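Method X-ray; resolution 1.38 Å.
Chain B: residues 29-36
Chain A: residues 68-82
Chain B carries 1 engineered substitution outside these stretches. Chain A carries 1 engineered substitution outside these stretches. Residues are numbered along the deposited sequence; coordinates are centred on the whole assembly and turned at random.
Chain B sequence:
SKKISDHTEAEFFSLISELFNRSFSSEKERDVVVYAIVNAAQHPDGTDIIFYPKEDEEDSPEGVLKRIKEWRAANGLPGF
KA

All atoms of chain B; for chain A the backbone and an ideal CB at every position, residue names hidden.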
# COMPACT_ATOMS: atom_id res chain seq x y z
N GLU B 29 3.51 7.95 8.87
CA GLU B 29 2.39 8.44 9.69
C GLU B 29 1.24 7.46 9.55
O GLU B 29 0.62 7.10 10.56
CB GLU B 29 1.94 9.82 9.24
CG GLU B 29 0.93 10.42 10.17
CD GLU B 29 0.55 11.79 9.68
OE1 GLU B 29 0.15 11.91 8.50
OE2 GLU B 29 0.70 12.72 10.47
N ARG B 30 0.97 7.03 8.32
CA ARG B 30 -0.13 6.08 8.09
C ARG B 30 0.21 4.77 8.77
O ARG B 30 -0.67 4.15 9.37
CB ARG B 30 -0.39 5.84 6.62
CG ARG B 30 -1.52 4.85 6.41
CD ARG B 30 -1.80 4.55 4.98
NE ARG B 30 -0.62 4.03 4.33
CZ ARG B 30 -0.58 3.60 3.10
NH1 ARG B 30 0.58 3.18 2.61
NH2 ARG B 30 -1.66 3.60 2.35
N ASP B 31 1.45 4.33 8.70
CA ASP B 31 1.86 3.03 9.27
C ASP B 31 1.56 3.01 10.76
O ASP B 31 1.18 1.95 11.26
CB ASP B 31 3.34 2.78 9.07
CG ASP B 31 3.66 2.15 7.73
OD1 ASP B 31 2.70 1.86 7.00
OD2 ASP B 31 4.85 1.96 7.46
N VAL B 32 1.75 4.14 11.43
CA VAL B 32 1.50 4.19 12.90
C VAL B 32 0.06 3.75 13.10
O VAL B 32 -0.17 2.93 13.98
CB VAL B 32 1.76 5.59 13.48
CG1 VAL B 32 1.23 5.70 14.90
CG2 VAL B 32 3.24 5.94 13.43
N VAL B 33 -0.85 4.28 12.30
CA VAL B 33 -2.30 3.98 12.46
C VAL B 33 -2.52 2.53 12.06
O VAL B 33 -3.13 1.77 12.81
CB VAL B 33 -3.15 4.96 11.64
CG1 VAL B 33 -4.61 4.55 11.63
CG2 VAL B 33 -2.99 6.37 12.15
N VAL B 34 -2.04 2.14 10.90
CA VAL B 34 -2.26 0.77 10.40
C VAL B 34 -1.81 -0.21 11.47
O VAL B 34 -2.55 -1.12 11.80
CB VAL B 34 -1.53 0.51 9.08
CG1 VAL B 34 -1.50 -0.97 8.75
CG2 VAL B 34 -2.14 1.32 7.95
N TYR B 35 -0.60 -0.03 11.98
CA TYR B 35 -0.02 -1.01 12.92
C TYR B 35 -0.65 -0.88 14.29
O TYR B 35 -0.72 -1.90 14.97
CB TYR B 35 1.49 -0.95 12.89
CG TYR B 35 1.90 -1.73 11.68
CD1 TYR B 35 1.87 -3.11 11.70
CD2 TYR B 35 2.08 -1.10 10.47
CE1 TYR B 35 2.14 -3.85 10.57
CE2 TYR B 35 2.37 -1.82 9.33
CZ TYR B 35 2.41 -3.20 9.38
OH TYR B 35 2.68 -3.94 8.26
N ALA B 36 -1.12 0.30 14.67
CA ALA B 36 -1.86 0.45 15.94
C ALA B 36 -3.04 -0.50 15.82
O ALA B 36 -3.32 -1.26 16.77
CB ALA B 36 -2.29 1.87 16.18
N UNK A 68 -10.36 0.37 -0.70
CA UNK A 68 -10.55 1.80 -0.43
C UNK A 68 -9.36 2.37 0.34
O UNK A 68 -8.95 3.47 0.00
CB UNK A 68 -11.84 2.03 0.36
N UNK A 69 -8.86 1.68 1.36
CA UNK A 69 -7.73 2.25 2.15
C UNK A 69 -6.51 2.31 1.24
O UNK A 69 -5.84 3.34 1.27
CB UNK A 69 -7.43 1.42 3.40
N UNK A 70 -6.24 1.28 0.45
CA UNK A 70 -5.08 1.34 -0.47
C UNK A 70 -5.28 2.52 -1.41
O UNK A 70 -4.34 3.31 -1.57
CB UNK A 70 -4.92 0.04 -1.26
N UNK A 71 -6.45 2.63 -2.02
CA UNK A 71 -6.73 3.69 -3.01
C UNK A 71 -6.60 5.04 -2.32
O UNK A 71 -6.03 5.96 -2.90
CB UNK A 71 -8.12 3.53 -3.63
N UNK A 72 -7.15 5.17 -1.12
CA UNK A 72 -7.10 6.43 -0.36
C UNK A 72 -5.64 6.81 -0.14
O UNK A 72 -5.28 7.95 -0.41
CB UNK A 72 -7.83 6.30 0.98
N UNK A 73 -4.85 5.85 0.32
CA UNK A 73 -3.42 6.10 0.56
C UNK A 73 -2.76 6.52 -0.73
O UNK A 73 -1.97 7.47 -0.70
CB UNK A 73 -2.73 4.86 1.13
N UNK A 74 -3.07 5.83 -1.81
CA UNK A 74 -2.44 6.13 -3.11
C UNK A 74 -2.80 7.54 -3.55
O UNK A 74 -1.95 8.20 -4.11
CB UNK A 74 -2.87 5.12 -4.17
N UNK A 75 -4.00 8.02 -3.27
CA UNK A 75 -4.37 9.40 -3.64
C UNK A 75 -3.51 10.39 -2.84
O UNK A 75 -3.35 11.52 -3.31
CB UNK A 75 -5.86 9.65 -3.39
N UNK A 76 -2.96 9.95 -1.72
CA UNK A 76 -2.03 10.74 -0.88
C UNK A 76 -0.59 10.46 -1.29
O UNK A 76 0.31 11.00 -0.65
CB UNK A 76 -2.22 10.42 0.60
N UNK A 77 -0.41 9.62 -2.31
CA UNK A 77 0.92 9.25 -2.81
C UNK A 77 1.55 8.17 -1.98
O UNK A 77 2.74 7.93 -2.11
CB UNK A 77 1.84 10.47 -2.84
N UNK A 78 0.78 7.49 -1.14
CA UNK A 78 1.31 6.44 -0.25
C UNK A 78 1.26 5.10 -0.95
O UNK A 78 0.25 4.79 -1.60
CB UNK A 78 0.52 6.38 1.06
N UNK A 79 2.34 4.35 -0.84
CA UNK A 79 2.47 3.02 -1.44
C UNK A 79 1.38 2.15 -0.87
O UNK A 79 1.19 2.11 0.33
CB UNK A 79 3.85 2.41 -1.18
N UNK A 80 0.62 1.46 -1.73
CA UNK A 80 -0.39 0.54 -1.24
C UNK A 80 0.29 -0.62 -0.52
O UNK A 80 1.35 -1.08 -0.88
CB UNK A 80 -1.27 0.03 -2.39
N UNK A 81 -0.37 -1.09 0.52
CA UNK A 81 0.02 -2.33 1.19
C UNK A 81 -0.22 -3.48 0.24
O UNK A 81 -1.23 -3.48 -0.49
CB UNK A 81 -0.75 -2.53 2.50
N UNK A 82 0.67 -4.45 0.29
CA UNK A 82 0.47 -5.73 -0.40
C UNK A 82 -0.38 -6.58 0.51
O UNK A 82 -0.48 -6.31 1.71
CB UNK A 82 1.79 -6.42 -0.74

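Chain B offers one helix, and Arg B30 reaches farthest from it. Its guanidinium lies among the chain A backbone atoms, with Val B34, Asp B31 and Tyr B35 beyond.

Position 68 is helical and out of reach of chain B. Many residues would suit it. It is Lys A68.

Position 69 points toward chain B, but nothing there comes within 5.5 Å of its ideal CB. Small or medium side chains would fit. It is Thr A69. Its backbone matters more: water 1 donates to Thr A69 O (2.6 Å) and accepts from Arg B30 NH2 (2.7 Å).

Position 70 points away, so chain B sets little preference. The free backbone N and O of position 81 lie nearby, which would suit a side chain with both donor and acceptor. It is Asn A70. The backbone N of position 81 donates to Asn A70 OD1 (2.8 Å), and Asn A70 ND2 donates to the backbone O of position 81 (2.9 Å). The amide thus ties the loop to the helix.

Position 71 points away and is undemanding; it is Ala A71. Position 72 points sideways, so a long polar chain is possible. It is Lys A72, whose end leads away.

Position 73 is the most restricted. Its CB direction is toward chain B, and an ideal CB would sit 2.1 Å from Arg B30 NH2, a clash. Only glycine fits. It is Gly A73, and its CA packs 3.5 Å from Arg B30 NH2.

Position 74 points away and position 75 is out of reach. Chain B does not choose at either. They are Met A74 and Arg A75.

Position 76 points toward chain B without touching it. Polar residues are plausible at this helix end. It is Asp A76, bonded elsewhere in the structure.

Position 77 has phi 82°, which favours glycine, with asparagine a possible second choice. It is Gly A77, in a Schellman motif.

Position 78 points toward chain B, its ideal CB 3.6 Å from Arg B30 NH1, over a face of the guanidinium. That face suits an aliphatic chain packing against it. It is Leu A78, with CB over this face. Water 2 joins Leu A78 O (2.8 Å) and Asn A70 O (2.8 Å) to Arg B30 NH2 (2.7 Å).

Position 79 points sideways, and its carbonyl does the work, so several small residues would serve. It is Ser A79. Arg B30 NH1 donates to Ser A79 O at 2.6 Å, at the guanidinium edge.

Position 80 points away, with phi -66° and psi 145°. Proline suits these angles, as do others. It is Pro A80.

Position 81 points toward chain B across a gap bordered by Arg B30 and Val B34. A large apolar or aromatic residue would fill it. It is Phe A81. Phe A81 CE1 lies 3.5 Å from Arg B30 CZ, over the guanidinium face opposite Leu A78. Phe A81 CZ is 3.7 Å from Val B34 CG2 and 3.2 Å from Asp B31 OD1.

Position 82 is out of reach; it is Thr A82.

Chain A 68-82: KTNAKGMRDGLSPFT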
# COMPACT_ATOMS: atom_id res chain seq x y z
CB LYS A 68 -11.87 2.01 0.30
CG LYS A 68 -13.05 2.04 -0.65
CD LYS A 68 -14.38 2.14 0.02
CE LYS A 68 -15.52 2.13 -0.98
NZ LYS A 68 -16.78 2.60 -0.37
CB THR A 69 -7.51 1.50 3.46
OG1 THR A 69 -7.34 0.12 3.19
CG2 THR A 69 -8.65 1.74 4.42
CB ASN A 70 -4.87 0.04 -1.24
CG ASN A 70 -3.79 -0.77 -0.56
OD1 ASN A 70 -3.01 -0.22 0.21
ND2 ASN A 70 -3.76 -2.06 -0.83
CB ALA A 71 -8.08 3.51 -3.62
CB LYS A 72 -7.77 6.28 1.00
CG LYS A 72 -7.71 7.53 1.86
CD LYS A 72 -8.55 8.65 1.31
CE LYS A 72 -8.46 9.90 2.15
NZ LYS A 72 -9.32 10.98 1.62
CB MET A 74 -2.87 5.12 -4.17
CG MET A 74 -2.22 3.80 -3.95
SD MET A 74 -2.18 2.77 -5.44
CE MET A 74 -3.70 3.26 -6.27
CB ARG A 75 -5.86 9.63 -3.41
CG ARG A 75 -6.70 8.94 -4.46
CD ARG A 75 -8.14 9.40 -4.40
NE ARG A 75 -8.81 9.02 -3.16
CZ ARG A 75 -9.35 7.82 -2.92
NH1 ARG A 75 -9.96 7.61 -1.77
NH2 ARG A 75 -9.28 6.86 -3.82
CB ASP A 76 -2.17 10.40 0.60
CG ASP A 76 -3.47 10.83 1.22
OD1 ASP A 76 -4.11 11.74 0.65
OD2 ASP A 76 -3.83 10.25 2.26
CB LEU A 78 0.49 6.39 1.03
CG LEU A 78 0.33 7.72 1.73
CD1 LEU A 78 -0.56 7.56 2.95
CD2 LEU A 78 1.67 8.31 2.12
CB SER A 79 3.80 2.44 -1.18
OG SER A 79 4.80 3.34 -1.60
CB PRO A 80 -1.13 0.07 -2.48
CG PRO A 80 -0.15 0.29 -3.61
CD PRO A 80 0.70 1.47 -3.19
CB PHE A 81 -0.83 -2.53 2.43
CG PHE A 81 -0.40 -1.66 3.57
CD1 PHE A 81 -0.76 -0.33 3.62
CD2 PHE A 81 0.41 -2.18 4.57
CE1 PHE A 81 -0.34 0.46 4.68
CE2 PHE A 81 0.83 -1.38 5.61
CZ PHE A 81 0.46 -0.06 5.66
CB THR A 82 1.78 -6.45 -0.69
OG1 THR A 82 2.33 -6.94 0.52
CG2 THR A 82 2.80 -5.54 -1.34
O HOH W 1 -4.22 3.94 3.24
O HOH W 2 -1.82 3.27 -0.37
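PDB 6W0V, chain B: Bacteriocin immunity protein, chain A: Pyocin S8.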